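Local coordinates for CalU16 (Micromonospora echinospora, PDB 4FPW), which belongs to the AHA1 family of Bet v 1-like proteins and probably confers self-sacrifice resistance to an enediyne antibiotic, at residues P32-W37 with E77-L82. Sequence-based numbering, arbitrary orientation.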
loop_
_atom_site.group_PDB
_atom_site.type_symbol
_atom_site.label_atom_id
_atom_site.label_comp_id
_atom_site.label_asym_id
_atom_site.label_seq_id
_atom_site.Cartn_x
_atom_site.Cartn_y
_atom_site.Cartn_z
ATOM N N PRO A 32 -9.428 -16.159 -0.303
ATOM C CA PRO A 32 -8.247 -16.762 0.288
ATOM C C PRO A 32 -6.956 -16.051 -0.123
ATOM O O PRO A 32 -6.957 -15.240 -1.048
ATOM C CB PRO A 32 -8.299 -18.219 -0.191
ATOM C CG PRO A 32 -9.213 -18.237 -1.376
ATOM C CD PRO A 32 -10.088 -17.020 -1.299
ATOM N N VAL A 33 -5.881 -16.358 0.596
ATOM C CA VAL A 33 -4.547 -15.762 0.410
ATOM C C VAL A 33 -4.057 -15.719 -1.036
ATOM O O VAL A 33 -3.556 -14.688 -1.485
ATOM C CB VAL A 33 -3.513 -16.529 1.269
ATOM C CG1 VAL A 33 -2.085 -16.318 0.775
ATOM C CG2 VAL A 33 -3.644 -16.126 2.730
ATOM N N ASP A 34 -4.180 -16.832 -1.753
ATOM C CA ASP A 34 -3.727 -16.896 -3.151
ATOM C C ASP A 34 -4.397 -15.833 -4.004
ATOM O O ASP A 34 -3.740 -15.019 -4.645
ATOM C CB ASP A 34 -4.014 -18.264 -3.780
ATOM C CG ASP A 34 -2.916 -19.251 -3.537
ATOM O OD1 ASP A 34 -2.441 -19.854 -4.529
ATOM O OD2 ASP A 34 -2.521 -19.426 -2.359
ATOM N N GLU A 35 -5.721 -15.879 -4.000
ATOM C CA GLU A 35 -6.547 -15.003 -4.820
ATOM C C GLU A 35 -6.201 -13.555 -4.531
ATOM O O GLU A 35 -6.115 -12.754 -5.445
ATOM C CB GLU A 35 -8.036 -15.248 -4.545
ATOM C CG GLU A 35 -8.514 -16.646 -4.931
ATOM C CD GLU A 35 -9.990 -16.893 -4.639
ATOM O OE1 GLU A 35 -10.801 -15.944 -4.727
ATOM O OE2 GLU A 35 -10.347 -18.049 -4.321
ATOM N N VAL A 36 -5.991 -13.234 -3.260
ATOM C CA VAL A 36 -5.663 -11.877 -2.865
ATOM C C VAL A 36 -4.248 -11.552 -3.349
ATOM O O VAL A 36 -4.011 -10.468 -3.861
ATOM C CB VAL A 36 -5.778 -11.684 -1.340
ATOM C CG1 VAL A 36 -5.405 -10.269 -0.947
ATOM C CG2 VAL A 36 -7.189 -11.999 -0.854
ATOM N N TRP A 37 -3.315 -12.492 -3.189
ATOM C CA TRP A 37 -1.962 -12.346 -3.760
ATOM C C TRP A 37 -1.973 -12.070 -5.267
ATOM O O TRP A 37 -1.426 -11.072 -5.732
ATOM C CB TRP A 37 -1.117 -13.589 -3.493
ATOM C CG TRP A 37 0.266 -13.483 -4.034
ATOM C CD1 TRP A 37 0.784 -14.154 -5.106
ATOM C CD2 TRP A 37 1.310 -12.637 -3.540
ATOM N NE1 TRP A 37 2.088 -13.771 -5.311
ATOM C CE2 TRP A 37 2.438 -12.847 -4.359
ATOM C CE3 TRP A 37 1.403 -11.719 -2.484
ATOM C CZ2 TRP A 37 3.644 -12.183 -4.148
ATOM C CZ3 TRP A 37 2.604 -11.058 -2.278
ATOM C CH2 TRP A 37 3.708 -11.298 -3.104
ATOM N N GLU A 77 7.968 -12.620 -1.609
ATOM C CA GLU A 77 7.784 -13.920 -0.961
ATOM C C GLU A 77 6.344 -14.368 -1.197
ATOM O O GLU A 77 5.510 -14.282 -0.290
ATOM C CB GLU A 77 8.077 -13.797 0.547
ATOM C CG GLU A 77 9.549 -13.537 0.868
ATOM C CD GLU A 77 9.835 -13.051 2.291
ATOM O OE1 GLU A 77 8.907 -12.840 3.099
ATOM O OE2 GLU A 77 11.024 -12.882 2.612
ATOM N N PRO A 78 6.031 -14.816 -2.427
ATOM C CA PRO A 78 4.644 -15.209 -2.707
ATOM C C PRO A 78 4.237 -16.403 -1.869
ATOM O O PRO A 78 5.060 -17.271 -1.667
ATOM C CB PRO A 78 4.668 -15.598 -4.187
ATOM C CG PRO A 78 6.086 -15.929 -4.499
ATOM C CD PRO A 78 6.955 -15.195 -3.509
ATOM N N PRO A 79 2.977 -16.463 -1.395
ATOM C CA PRO A 79 1.899 -15.513 -1.607
ATOM C C PRO A 79 1.691 -14.589 -0.414
ATOM O O PRO A 79 0.566 -14.134 -0.206
ATOM C CB PRO A 79 0.694 -16.430 -1.794
ATOM C CG PRO A 79 0.961 -17.558 -0.862
ATOM C CD PRO A 79 2.464 -17.665 -0.708
ATOM N N ARG A 80 2.764 -14.285 0.324
ATOM C CA ARG A 80 2.669 -13.582 1.611
ATOM C C ARG A 80 3.176 -12.154 1.564
ATOM O O ARG A 80 2.454 -11.208 1.878
ATOM C CB ARG A 80 3.480 -14.309 2.687
ATOM C CG ARG A 80 2.897 -15.625 3.170
ATOM C CD ARG A 80 3.794 -16.259 4.231
ATOM N NE ARG A 80 3.612 -15.658 5.561
ATOM C CZ ARG A 80 2.744 -16.075 6.493
ATOM N NH1 ARG A 80 1.938 -17.109 6.270
ATOM N NH2 ARG A 80 2.676 -15.448 7.668
ATOM N N ARG A 81 4.436 -11.988 1.191
ATOM C CA ARG A 81 5.097 -10.712 1.416
ATOM C C ARG A 81 5.593 -10.072 0.131
ATOM O O ARG A 81 5.901 -10.747 -0.853
ATOM C CB ARG A 81 6.238 -10.905 2.415
ATOM C CG ARG A 81 7.253 -9.777 2.427
ATOM C CD ARG A 81 8.281 -9.958 3.528
ATOM N NE ARG A 81 8.937 -8.695 3.830
ATOM C CZ ARG A 81 10.032 -8.568 4.574
ATOM N NH1 ARG A 81 10.614 -9.634 5.118
ATOM N NH2 ARG A 81 10.545 -7.360 4.776
ATOM N N LEU A 82 5.670 -8.751 0.164
ATOM C CA LEU A 82 6.006 -7.968 -1.002
ATOM C C LEU A 82 6.568 -6.684 -0.444
ATOM O O LEU A 82 5.879 -6.016 0.339
ATOM C CB LEU A 82 4.729 -7.685 -1.818
ATOM C CG LEU A 82 4.730 -7.415 -3.338
ATOM C CD1 LEU A 82 4.337 -5.983 -3.669
ATOM C CD2 LEU A 82 6.053 -7.785 -4.003
#
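Trp37 lays one face of its indole under the turn 77-80, and the backbone of Pro78, Pro79 and Arg80 passes over it. Its CG stands anti to the backbone N (chi1 -179°), which carries the ring out from helix 33-41 beneath the proline pair. Pro79 CA sits 3.6 Å from the centroid of the five-membered ring, 16° off the normal, a CH-pi contact. The cis peptide bond between the prolines brings Pro78 CA and Pro79 CA to the same face, with Pro79 CG turned toward Val33; Pro78 CB lies 3.4 Å from Trp37 NE1. Packing is closest at the far end of the ring, where Trp37 CH2 comes obliquely within 3.2 Å of Arg81 O without a hydrogen bond, and Leu82 CB lies 4.0 Å from CH2. Arg81 O already accepts from Glu77 N, while Glu77 O accepts from Arg80 N and Arg81 N, closing a classic beta bulge. Leu100 and Cys76, on strands 94-103 and 70-77, also touch the Trp37 side chain. Toward the start of the helix the packing thins: Val33 CG1 meets Pro79 CG at 3.7 Å, and exposed Asp34 merely skirts that ring. Exposed Arg80 points away; Arg81 also does, its guanidinium in a salt bridge with Glu97. This is structural packing of a helix on a hairpin turn of the antiparallel sheet in a Bet v 1-like (helix-grip) fold. No hydrogen bond or salt bridge crosses between the segments, consistent with cohesion chiefly from dispersion and the CH-pi contact, with carbonyl oxygens near the indole rim probably adding to it.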